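Local coordinates for protein Proline/betaine transporter, RALF (PDB 4D7R) that probably acts as a guanine-nucleotide exchange factor through its Rickettsia Sec7 domain, here joined in an engineered chimera to the capping domain of Legionella pneumophila RalF, at residues 50-55 against 64-69; 85-90 against 95-100. One frame throughout, in Å; residues are numbered along the deposited sequence.

Contact 1 of 2, residues 50-55 against 64-69; sequences ARIKKW and IAETAK
Ile52 of helix 45-58 packs on Glu66 and Thr67 of helix 63-73, joining two successive helices of the all-helical Sec7 domain, the Rickettsia part of this fusion. Near the contact the helix axes approach to 9.9 Å, and their N-to-C directions differ by 135°, giving a splayed, roughly antiparallel hairpin. The contact is small and mainly apolar. Ile52 presents its CG2 branch, and this methyl lies 4.0 Å from Glu66 CG. Glu66 CG stands anti to its own backbone N (chi1 -169°), which places the aliphatic base of the side chain between the isoleucine and the indole. Farther along, Trp55 CZ3 comes within 4.4 Å of Glu66 CG, a loose and oblique approach. Ile52 also touches Val37, and Trp55 and Glu66 touch Leu33, all on helix 31-43. On the flank of helix 45-58, Arg51 NE forms a salt bridge with Glu36, and Trp55 CB rests 3.5 Å above one face of the Arg51 guanidinium.

Thr67 brings a hydroxyl to the contact. With this group beside the backbone N (chi1 -54°), OG1 hydrogen-bonds to Phe63 O one turn earlier, so the buried oxygen is satisfied within its own helix. It nevertheless faces the isoleucine: Ile52 CG2 lies 3.4 Å from Thr67 OG1, with Ile52 CD1 at 3.8 Å from the same oxygen.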
# COMPACT_ATOMS: atom_id res chain seq x y z
N ALA A 50 4.91 15.35 -13.94
CA ALA A 50 5.25 15.72 -15.33
C ALA A 50 5.98 17.07 -15.38
O ALA A 50 6.95 17.21 -16.13
CB ALA A 50 3.99 15.77 -16.18
N ARG A 51 5.52 18.05 -14.58
CA ARG A 51 6.14 19.37 -14.52
C ARG A 51 7.54 19.32 -13.92
O ARG A 51 8.39 20.06 -14.40
CB ARG A 51 5.26 20.41 -13.81
CG ARG A 51 5.80 21.86 -13.80
CD ARG A 51 6.22 22.42 -15.16
NE ARG A 51 6.97 23.68 -15.00
CZ ARG A 51 8.11 23.99 -15.63
NH1 ARG A 51 8.64 23.16 -16.50
NH2 ARG A 51 8.70 25.15 -15.39
N ILE A 52 7.78 18.46 -12.90
CA ILE A 52 9.11 18.29 -12.30
C ILE A 52 10.02 17.69 -13.37
O ILE A 52 11.17 18.11 -13.51
CB ILE A 52 9.12 17.42 -10.99
CG1 ILE A 52 8.26 18.04 -9.87
CG2 ILE A 52 10.57 17.19 -10.51
CD1 ILE A 52 7.95 17.12 -8.67
N LYS A 53 9.50 16.69 -14.12
CA LYS A 53 10.22 16.04 -15.23
C LYS A 53 10.55 17.12 -16.27
O LYS A 53 11.71 17.28 -16.62
CB LYS A 53 9.36 14.94 -15.89
CG LYS A 53 9.27 13.65 -15.08
CD LYS A 53 8.29 12.65 -15.67
CE LYS A 53 8.35 11.32 -14.95
NZ LYS A 53 9.58 10.55 -15.32
N LYS A 54 9.52 17.91 -16.68
CA LYS A 54 9.66 19.01 -17.65
C LYS A 54 10.70 20.05 -17.20
O LYS A 54 11.59 20.38 -17.98
CB LYS A 54 8.29 19.69 -17.89
CG LYS A 54 8.30 20.75 -19.00
CD LYS A 54 7.01 21.57 -19.01
CE LYS A 54 7.04 22.74 -19.97
NZ LYS A 54 8.00 23.80 -19.56
N TRP A 55 10.63 20.54 -15.98
CA TRP A 55 11.60 21.50 -15.45
C TRP A 55 12.96 20.95 -15.32
O TRP A 55 13.87 21.63 -15.62
CB TRP A 55 11.14 22.04 -14.13
CG TRP A 55 11.98 23.13 -13.42
CD1 TRP A 55 11.79 24.49 -13.46
CD2 TRP A 55 13.07 22.93 -12.53
NE1 TRP A 55 12.68 25.12 -12.68
CE2 TRP A 55 13.48 24.19 -12.09
CE3 TRP A 55 13.72 21.82 -12.05
CZ2 TRP A 55 14.53 24.35 -11.21
CZ3 TRP A 55 14.75 21.99 -11.19
CH2 TRP A 55 15.14 23.24 -10.78
N ILE A 64 14.76 12.59 -10.00
CA ILE A 64 14.61 11.79 -8.77
C ILE A 64 14.84 12.64 -7.51
O ILE A 64 13.96 12.70 -6.65
CB ILE A 64 15.47 10.50 -8.81
CG1 ILE A 64 15.10 9.61 -10.03
CG2 ILE A 64 15.37 9.72 -7.46
CD1 ILE A 64 13.57 9.16 -10.16
N ALA A 65 16.01 13.31 -7.42
CA ALA A 65 16.38 14.12 -6.26
C ALA A 65 15.39 15.25 -6.03
O ALA A 65 14.96 15.44 -4.89
CB ALA A 65 17.78 14.67 -6.43
N GLU A 66 15.00 15.97 -7.11
CA GLU A 66 14.06 17.08 -7.02
C GLU A 66 12.70 16.65 -6.51
O GLU A 66 12.14 17.34 -5.67
CB GLU A 66 13.94 17.84 -8.36
CG GLU A 66 13.18 19.16 -8.26
CD GLU A 66 13.67 20.15 -7.22
OE1 GLU A 66 14.89 20.21 -6.96
OE2 GLU A 66 12.83 20.92 -6.70
N THR A 67 12.14 15.53 -7.02
CA THR A 67 10.85 15.05 -6.56
C THR A 67 10.87 14.76 -5.05
O THR A 67 9.97 15.20 -4.32
CB THR A 67 10.39 13.83 -7.40
OG1 THR A 67 10.41 14.22 -8.78
CG2 THR A 67 9.01 13.38 -7.03
N ALA A 68 11.89 14.02 -4.58
CA ALA A 68 12.01 13.66 -3.17
C ALA A 68 12.15 14.90 -2.29
O ALA A 68 11.54 14.97 -1.22
CB ALA A 68 13.21 12.75 -3.00
N LYS A 69 12.91 15.90 -2.79
CA LYS A 69 13.17 17.19 -2.14
C LYS A 69 11.85 17.94 -1.97
O LYS A 69 11.57 18.43 -0.88
CB LYS A 69 14.15 18.03 -2.97
CG LYS A 69 14.58 19.32 -2.29
CD LYS A 69 15.50 20.14 -3.22
CE LYS A 69 16.05 21.38 -2.57
NZ LYS A 69 15.02 22.46 -2.57

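Contact 2 of 2, residues 85-90 against 95-100; sequences DYLGTD and QKVLES
Leu87 and Leu98 bring the two backbones together, their CA atoms 5.2 Å apart where the last turn of helix 80-88 runs up against helix 92-103. The Leu98 side chain packs chiefly on the Leu87 carbonyl oxygen: Leu98 CD2 lies 3.4 Å from Leu87 O, with CB and CG of Leu98 also close to that oxygen. CG of Leu98 is anti to the backbone N (chi1 171°), which carries it and its methyls over to the Leu87 carbonyl. In return, Leu87 CD2 is 3.8 Å from Leu98 CA and also touches Val97 CG1, the leucine and valine side chains crossing at about a right angle. Val97 is shared with Tyr86. The ring offers its edge, and Tyr86 CE1 stands 3.9 Å from Val97 CB, near the plane of the ring.

This buried packing belongs to the Sec7 domain, where a short turn joins two successive helices. Leu135 of helix 129-146 packs on both leucines, while Phe63 and Phe71 of helix 63-73 reach Tyr86 and Leu87 respectively. Thr89 is the first residue to leave helical geometry, and its OG1 donates to Asp85 O at 2.7 Å, from above the carbonyl plane (41° out of it); a weak bond from Thr89 N reaches the same oxygen. Asn94 ND2 donates to Tyr86 O, joining the two helices across the turn, and Arg134 NH1 to Gly88 O, tying the end of helix 80-88 to helix 129-146. At the more exposed end, a single water donates both its hydrogens, to Asp90 OD1 at 2.6 Å and to Gln95 OE1 at 2.9 Å, bridging the two side chains.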
# COMPACT_ATOMS: atom_id res chain seq x y z
N ASP A 85 0.96 7.56 -1.66
CA ASP A 85 0.70 6.68 -2.79
C ASP A 85 1.85 6.63 -3.77
O ASP A 85 2.26 5.53 -4.14
CB ASP A 85 -0.62 6.98 -3.48
CG ASP A 85 -1.08 5.82 -4.33
OD1 ASP A 85 -1.40 4.75 -3.75
OD2 ASP A 85 -1.09 5.96 -5.58
N TYR A 86 2.41 7.80 -4.17
CA TYR A 86 3.56 7.81 -5.09
C TYR A 86 4.75 7.06 -4.49
O TYR A 86 5.35 6.21 -5.16
CB TYR A 86 3.95 9.24 -5.50
CG TYR A 86 4.94 9.26 -6.64
CD1 TYR A 86 6.32 9.22 -6.41
CD2 TYR A 86 4.51 9.33 -7.96
CE1 TYR A 86 7.23 9.21 -7.45
CE2 TYR A 86 5.41 9.35 -9.02
CZ TYR A 86 6.78 9.29 -8.76
OH TYR A 86 7.69 9.32 -9.79
N LEU A 87 5.07 7.35 -3.23
CA LEU A 87 6.21 6.73 -2.52
C LEU A 87 6.06 5.22 -2.36
O LEU A 87 7.05 4.50 -2.49
CB LEU A 87 6.43 7.39 -1.15
CG LEU A 87 6.94 8.87 -1.14
CD1 LEU A 87 6.88 9.45 0.26
CD2 LEU A 87 8.35 8.98 -1.73
N GLY A 88 4.83 4.76 -2.09
CA GLY A 88 4.54 3.35 -1.86
C GLY A 88 4.27 2.51 -3.10
O GLY A 88 4.29 1.29 -3.03
N THR A 89 4.06 3.16 -4.27
CA THR A 89 3.76 2.46 -5.53
C THR A 89 4.98 1.72 -6.12
O THR A 89 6.10 2.24 -6.08
CB THR A 89 3.08 3.44 -6.53
OG1 THR A 89 1.75 3.74 -6.06
CG2 THR A 89 3.02 2.90 -7.96
N ASP A 90 4.74 0.52 -6.69
CA ASP A 90 5.80 -0.24 -7.36
C ASP A 90 6.01 0.31 -8.78
O ASP A 90 5.33 -0.07 -9.72
CB ASP A 90 5.46 -1.74 -7.41
CG ASP A 90 6.62 -2.65 -7.79
OD1 ASP A 90 7.80 -2.24 -7.61
OD2 ASP A 90 6.36 -3.81 -8.19
N GLN A 95 10.35 3.92 -6.86
CA GLN A 95 11.35 3.25 -6.05
C GLN A 95 12.57 4.15 -5.85
O GLN A 95 13.11 4.21 -4.74
CB GLN A 95 11.74 1.93 -6.72
CG GLN A 95 12.71 1.06 -5.94
CD GLN A 95 13.08 -0.19 -6.73
OE1 GLN A 95 12.23 -0.87 -7.33
NE2 GLN A 95 14.36 -0.52 -6.74
N LYS A 96 13.02 4.84 -6.92
CA LYS A 96 14.15 5.77 -6.81
C LYS A 96 13.83 6.99 -5.95
O LYS A 96 14.68 7.42 -5.16
CB LYS A 96 14.67 6.21 -8.19
CG LYS A 96 15.38 5.11 -8.97
CD LYS A 96 15.59 5.54 -10.43
CE LYS A 96 16.48 4.58 -11.17
NZ LYS A 96 15.79 3.28 -11.41
N VAL A 97 12.63 7.55 -6.13
CA VAL A 97 12.13 8.69 -5.37
C VAL A 97 12.02 8.32 -3.87
O VAL A 97 12.48 9.08 -3.03
CB VAL A 97 10.83 9.28 -5.98
CG1 VAL A 97 10.15 10.26 -5.02
CG2 VAL A 97 11.11 9.99 -7.32
N LEU A 98 11.54 7.12 -3.56
CA LEU A 98 11.38 6.67 -2.18
C LEU A 98 12.72 6.59 -1.49
O LEU A 98 12.87 7.14 -0.39
CB LEU A 98 10.63 5.33 -2.11
CG LEU A 98 10.57 4.63 -0.71
CD1 LEU A 98 9.99 5.57 0.35
CD2 LEU A 98 9.74 3.32 -0.78
N GLU A 99 13.73 6.00 -2.19
CA GLU A 99 15.09 5.93 -1.66
C GLU A 99 15.66 7.33 -1.38
O GLU A 99 16.17 7.55 -0.28
CB GLU A 99 16.00 5.12 -2.58
CG GLU A 99 17.33 4.84 -1.91
CD GLU A 99 18.38 4.09 -2.70
OE1 GLU A 99 18.05 3.51 -3.76
OE2 GLU A 99 19.54 4.06 -2.23
N SER A 100 15.49 8.28 -2.32
CA SER A 100 15.95 9.66 -2.17
C SER A 100 15.16 10.41 -1.05
O SER A 100 15.74 11.22 -0.30
CB SER A 100 15.86 10.39 -3.50
OG SER A 100 16.49 11.67 -3.45
O HOH W 1 9.69 -1.32 -6.05

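Overall arrangement
From the N terminus, helix 45-58 is followed by helix 63-73, and contact 1 closes the linker 59-62 between them. The chain then continues through helix 80-88 into helix 92-103, where contact 2 closes the still shorter turn 89-91. The two lie in series, neither enclosing nor crossing the other, with centres about 13 Å apart and both in the Sec7 part of the fusion. Helices 63-73 and 92-103 link them directly: Ile64 CG2 packs 3.3 Å from Lys96 O, and Ala68 CB lies 3.5 Å from Ser100 OG. Four successive helices are thereby packed together, with contact 2 adjoining helix 129-146 and contact 1 adjoining helix 31-43.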